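Local coordinates for aminotransferase, class III (Deinococcus radiodurans, PDB 3I4J) that is a class III aminotransferase that uses pyridoxal phosphate to transfer amino groups from donors to oxo acceptors, at the interface of chains A and B. Numbering follows the deposited sequence. Chains: chain A/B, Aminotransferase, class III.

Contact 1: the interface of chains A and B. Residues chain A 7, 38; chain B 65-67, 291-294, 297.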
loop_
_atom_site.group_PDB
_atom_site.type_symbol
_atom_site.label_atom_id
_atom_site.label_comp_id
_atom_site.label_asym_id
_atom_site.label_seq_id
_atom_site.Cartn_x
_atom_site.Cartn_y
_atom_site.Cartn_z
ATOM N N ARG A 7 9.609 -14.487 4.693
ATOM C CA ARG A 7 8.230 -14.880 4.937
ATOM C C ARG A 7 8.103 -16.229 5.624
ATOM O O ARG A 7 7.081 -16.517 6.244
ATOM C CB ARG A 7 7.459 -14.896 3.619
ATOM C CG ARG A 7 7.369 -13.543 2.957
ATOM C CD ARG A 7 6.576 -13.626 1.672
ATOM N NE ARG A 7 6.357 -12.312 1.086
ATOM C CZ ARG A 7 5.196 -11.929 0.569
ATOM N NH1 ARG A 7 4.170 -12.766 0.579
ATOM N NH2 ARG A 7 5.057 -10.720 0.043
ATOM N N ALA A 38 3.083 -12.659 -9.682
ATOM C CA ALA A 38 1.725 -12.969 -9.252
ATOM C C ALA A 38 0.829 -12.253 -10.261
ATOM O O ALA A 38 -0.058 -11.484 -9.888
ATOM C CB ALA A 38 1.480 -12.435 -7.851
ATOM N N HIS B 65 8.159 -11.273 -6.539
ATOM C CA HIS B 65 7.188 -11.418 -5.473
ATOM C C HIS B 65 7.952 -12.060 -4.318
ATOM O O HIS B 65 8.681 -13.032 -4.512
ATOM C CB HIS B 65 6.025 -12.296 -5.928
ATOM C CG HIS B 65 4.882 -12.322 -4.965
ATOM N ND1 HIS B 65 4.888 -13.091 -3.822
ATOM C CD2 HIS B 65 3.715 -11.632 -4.948
ATOM C CE1 HIS B 65 3.778 -12.874 -3.141
ATOM N NE2 HIS B 65 3.049 -11.992 -3.802
ATOM N N GLY B 66 7.793 -11.492 -3.127
ATOM C CA GLY B 66 8.490 -11.978 -1.948
ATOM C C GLY B 66 8.277 -13.434 -1.578
ATOM O O GLY B 66 9.083 -14.011 -0.843
ATOM N N SER B 67 7.195 -14.033 -2.062
ATOM C CA SER B 67 6.928 -15.434 -1.765
ATOM C C SER B 67 7.801 -16.329 -2.637
ATOM O O SER B 67 7.881 -17.540 -2.415
ATOM C CB SER B 67 5.456 -15.761 -2.013
ATOM O OG SER B 67 5.151 -15.705 -3.398
ATOM N N MET B 291 3.523 -14.272 6.844
ATOM C CA MET B 291 2.383 -13.691 6.134
ATOM C C MET B 291 2.432 -14.077 4.650
ATOM O O MET B 291 3.500 -14.416 4.138
ATOM C CB MET B 291 2.375 -12.168 6.328
ATOM C CG MET B 291 2.195 -11.775 7.800
ATOM S SD MET B 291 2.050 -10.009 8.182
ATOM C CE MET B 291 0.371 -9.703 7.632
ATOM N N HIS B 292 1.288 -14.023 3.961
ATOM C CA HIS B 292 1.228 -14.436 2.552
ATOM C C HIS B 292 0.979 -13.401 1.447
ATOM O O HIS B 292 1.675 -13.405 0.432
ATOM C CB HIS B 292 0.192 -15.554 2.396
ATOM C CG HIS B 292 0.412 -16.718 3.313
ATOM N ND1 HIS B 292 0.352 -16.605 4.686
ATOM C CD2 HIS B 292 0.688 -18.018 3.055
ATOM C CE1 HIS B 292 0.581 -17.786 5.233
ATOM N NE2 HIS B 292 0.787 -18.660 4.265
ATOM N N GLY B 293 -0.015 -12.536 1.619
ATOM C CA GLY B 293 -0.321 -11.552 0.587
ATOM C C GLY B 293 0.770 -10.554 0.221
ATOM O O GLY B 293 1.881 -10.932 -0.166
ATOM N N PHE B 294 0.425 -9.272 0.314
ATOM C CA PHE B 294 1.338 -8.165 0.030
ATOM C C PHE B 294 2.104 -8.293 -1.281
ATOM O O PHE B 294 3.297 -8.589 -1.302
ATOM C CB PHE B 294 2.312 -7.997 1.195
ATOM C CG PHE B 294 1.642 -7.656 2.492
ATOM C CD1 PHE B 294 0.848 -6.518 2.598
ATOM C CD2 PHE B 294 1.792 -8.474 3.606
ATOM C CE1 PHE B 294 0.212 -6.197 3.794
ATOM C CE2 PHE B 294 1.161 -8.163 4.808
ATOM C CZ PHE B 294 0.370 -7.022 4.903
ATOM N N ALA B 297 5.200 -6.081 -1.391
ATOM C CA ALA B 297 6.077 -6.115 -0.218
ATOM C C ALA B 297 7.484 -6.462 -0.703
ATOM O O ALA B 297 7.671 -7.472 -1.384
ATOM C CB ALA B 297 5.601 -7.160 0.762
HETATM O O HOH W 1 10.662 -13.790 1.871
#
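B:His292, B:Gly293 and B:Phe294 form an irregular loop, B:Phe294 taking a left-handed backbone turn, that brings three successive carbonyl oxygens to the guanidinium of A:Arg7. The protein has the class III fold of pyridoxal-phosphate aminotransferases, whose active sites lie between paired subunits, and here an N-terminal segment of one chain is anchored on its neighbour. A:Arg7 leaves its backbone with CG anti to the carbonyl carbon (chi1 -63°), and an extended chain from CG to NE carries the guanidinium tip-first into chain B. All three carbonyls lie at its edge, close to its plane. A:Arg7 NH1 and NH2 both grip B:Gly293 O, end-on and from the same face of that carbonyl, at 3.0 Å for NH1 (148° at H). A:Arg7 NH2 reaches onward to B:Phe294 O at 3.1 Å, that oxygen being almost exactly in the guanidinium plane. A:Arg7 NH1 also meets B:His292 O at 2.6 Å, a bent bond (125° at H) approached from above the carbonyl plane, in a residue that is poorly ordered. The carbonyls' partial negative charge would suit a cation. Over one guanidinium face, both offset toward the rim, lie the backbone N of B:Ser67 and ND1 of B:His65, whose CE1 is 3.7 Å from A:Arg7 NH1. This ring is fixed by its own chain: B:Ser67 N donates to B:His65 ND1 at 3.1 Å, and B:Ser67 OG shares a sharply out-of-plane hydrogen bond with the same nitrogen. ND1, accepting an N-H beside the arginine, would probably stay unprotonated. The methyl CB of A:Ala38 comes obliquely toward B:His65 CD2 from above the ring plane, 3.8 Å away. The CB of B:Ala297 packs 3.7 Å from A:Arg7 NH2. At the root of the arginine, water 1 bridges A:Arg7 N to B:Gly66 O, 3.1 Å from that carbonyl.

Contact 2: the interface of chains A and B. Residues chain A 40, 261, 264-268, 270; chain B 63, 295-296.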
loop_
_atom_site.group_PDB
_atom_site.type_symbol
_atom_site.label_atom_id
_atom_site.label_comp_id
_atom_site.label_asym_id
_atom_site.label_seq_id
_atom_site.Cartn_x
_atom_site.Cartn_y
_atom_site.Cartn_z
ATOM N N VAL A 40 1.689 -9.941 -12.268
ATOM C CA VAL A 40 2.026 -8.534 -12.079
ATOM C C VAL A 40 2.868 -7.918 -13.211
ATOM O O VAL A 40 2.519 -6.865 -13.752
ATOM C CB VAL A 40 2.824 -8.357 -10.764
ATOM C CG1 VAL A 40 3.337 -6.932 -10.644
ATOM C CG2 VAL A 40 1.951 -8.734 -9.573
ATOM N N LYS A 261 -2.018 -4.416 -10.045
ATOM C CA LYS A 261 -1.008 -5.277 -10.658
ATOM C C LYS A 261 -0.499 -4.810 -12.019
ATOM O O LYS A 261 0.507 -4.103 -12.101
ATOM C CB LYS A 261 -1.542 -6.711 -10.762
ATOM C CG LYS A 261 -1.649 -7.407 -9.413
ATOM C CD LYS A 261 -2.184 -8.823 -9.541
ATOM C CE LYS A 261 -2.008 -9.599 -8.245
ATOM N NZ LYS A 261 -2.673 -8.938 -7.086
ATOM N N ALA A 264 0.890 -0.753 -13.131
ATOM C CA ALA A 264 2.260 -0.269 -13.243
ATOM C C ALA A 264 3.160 -1.461 -13.585
ATOM O O ALA A 264 4.381 -1.345 -13.632
ATOM C CB ALA A 264 2.707 0.396 -11.941
ATOM N N ALA A 265 2.532 -2.613 -13.797
ATOM C CA ALA A 265 3.217 -3.841 -14.190
ATOM C C ALA A 265 4.499 -4.183 -13.428
ATOM O O ALA A 265 5.488 -4.627 -14.022
ATOM C CB ALA A 265 3.500 -3.796 -15.687
ATOM N N GLY A 266 4.473 -3.989 -12.113
ATOM C CA GLY A 266 5.630 -4.314 -11.301
ATOM C C GLY A 266 6.680 -3.235 -11.164
ATOM O O GLY A 266 7.683 -3.439 -10.482
ATOM N N TYR A 267 6.468 -2.085 -11.801
ATOM C CA TYR A 267 7.439 -1.001 -11.715
ATOM C C TYR A 267 7.202 -0.060 -10.540
ATOM O O TYR A 267 8.116 0.642 -10.121
ATOM C CB TYR A 267 7.481 -0.237 -13.041
ATOM C CG TYR A 267 8.202 -1.047 -14.088
ATOM C CD1 TYR A 267 9.596 -1.027 -14.176
ATOM C CD2 TYR A 267 7.506 -1.948 -14.891
ATOM C CE1 TYR A 267 10.280 -1.896 -15.034
ATOM C CE2 TYR A 267 8.179 -2.822 -15.747
ATOM C CZ TYR A 267 9.562 -2.793 -15.807
ATOM O OH TYR A 267 10.228 -3.697 -16.612
ATOM N N ALA A 268 5.979 -0.068 -10.007
ATOM C CA ALA A 268 5.617 0.760 -8.856
ATOM C C ALA A 268 4.343 0.217 -8.214
ATOM O O ALA A 268 3.524 -0.401 -8.891
ATOM C CB ALA A 268 5.393 2.209 -9.291
ATOM N N LEU A 270 1.022 0.434 -7.599
ATOM C CA LEU A 270 -0.060 1.271 -8.097
ATOM C C LEU A 270 -1.306 0.443 -8.358
ATOM O O LEU A 270 -1.232 -0.649 -8.919
ATOM C CB LEU A 270 0.377 1.965 -9.397
ATOM C CG LEU A 270 -0.653 2.888 -10.056
ATOM C CD1 LEU A 270 -0.871 4.105 -9.181
ATOM C CD2 LEU A 270 -0.155 3.316 -11.438
ATOM N N PHE B 63 10.899 -6.090 -10.384
ATOM C CA PHE B 63 9.933 -6.811 -9.577
ATOM C C PHE B 63 10.113 -8.306 -9.371
ATOM O O PHE B 63 10.423 -9.053 -10.294
ATOM C CB PHE B 63 8.535 -6.612 -10.176
ATOM C CG PHE B 63 7.441 -7.266 -9.381
ATOM C CD1 PHE B 63 6.829 -6.585 -8.337
ATOM C CD2 PHE B 63 7.063 -8.584 -9.636
ATOM C CE1 PHE B 63 5.854 -7.207 -7.551
ATOM C CE2 PHE B 63 6.088 -9.213 -8.851
ATOM C CZ PHE B 63 5.489 -8.516 -7.808
ATOM N N THR B 295 1.411 -8.034 -2.381
ATOM C CA THR B 295 2.014 -8.133 -3.700
ATOM C C THR B 295 3.293 -7.324 -3.871
ATOM O O THR B 295 4.284 -7.826 -4.422
ATOM C CB THR B 295 1.017 -7.699 -4.774
ATOM O OG1 THR B 295 -0.115 -8.571 -4.734
ATOM C CG2 THR B 295 1.662 -7.749 -6.158
ATOM N N TYR B 296 3.274 -6.079 -3.402
ATOM C CA TYR B 296 4.432 -5.206 -3.538
ATOM C C TYR B 296 5.365 -5.153 -2.331
ATOM O O TYR B 296 6.231 -4.287 -2.260
ATOM C CB TYR B 296 3.973 -3.794 -3.925
ATOM C CG TYR B 296 3.716 -3.652 -5.415
ATOM C CD1 TYR B 296 4.772 -3.450 -6.302
ATOM C CD2 TYR B 296 2.428 -3.753 -5.939
ATOM C CE1 TYR B 296 4.555 -3.346 -7.679
ATOM C CE2 TYR B 296 2.198 -3.653 -7.321
ATOM C CZ TYR B 296 3.267 -3.447 -8.181
ATOM O OH TYR B 296 3.058 -3.317 -9.545
HETATM O O HOH W 2 0.609 -1.896 -10.415
#
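B:Tyr296 sends its phenol tip into the A:Gly266–A:Ala268 loop, where its OH meets A:Gly266 N at 3.0 Å in a weak, bent hydrogen bond. A:Ala268 O is also 3.0 Å from B:Tyr296 OH, but it stands over the ring face beside the C–O bond, so any hydrogen bond there is strained. Water 2, 3.0 Å from B:Tyr296 OH, is the better-directed partner. Alongside, A:Val40 crosses B:Phe63 at about a right angle: its CG1, anti to the backbone N (chi1 173°), sits over the middle of the phenyl face, 3.9 Å from the centroid. The other branch, A:Val40 CG2, touches the methyl CG2 of B:Thr295 at 3.6 Å. B:Phe63 CB rests against the backbone of A:Gly266. An alanine in place of B:Phe63 would probably leave A:Val40 CG1 without its aromatic face and open a gap beneath that methyl. A:Lys261 NZ makes a weak hydrogen bond to B:Thr295 OG1 at 3.5 Å. Farther out, water 2 takes the N-H of A:Ala264 and bonds A:Lys261 O (2.8 Å) and A:Leu270 O (2.7 Å), tying the tyrosine hydroxyl to the backbone around the lysine. In this family A:Lys261 is the lysine that forms the Schiff base with the cofactor, and B:Thr295 corresponds to the cofactor-phosphate-binding threonine of the partner chain; the contact thus builds one active site from both subunits.

Contact 1 and contact 2 have C-alpha centres about 12 Å apart and share no residue, yet draw on the same segments. In chain B the stretch 291-297, shortly before helix 300-315, supplies both: 295-296 to contact 2, its flanks to contact 1. The loop of residues 63-67 is divided likewise, and chain A adds residues 38 and 40, at and just past helix 36-39. Anchoring the loop in contact 1 is therefore likely to steady the threonine and tyrosine used in contact 2. The two-fold symmetry repeats both contacts with chains exchanged, consistent with a dimer having two composite active sites.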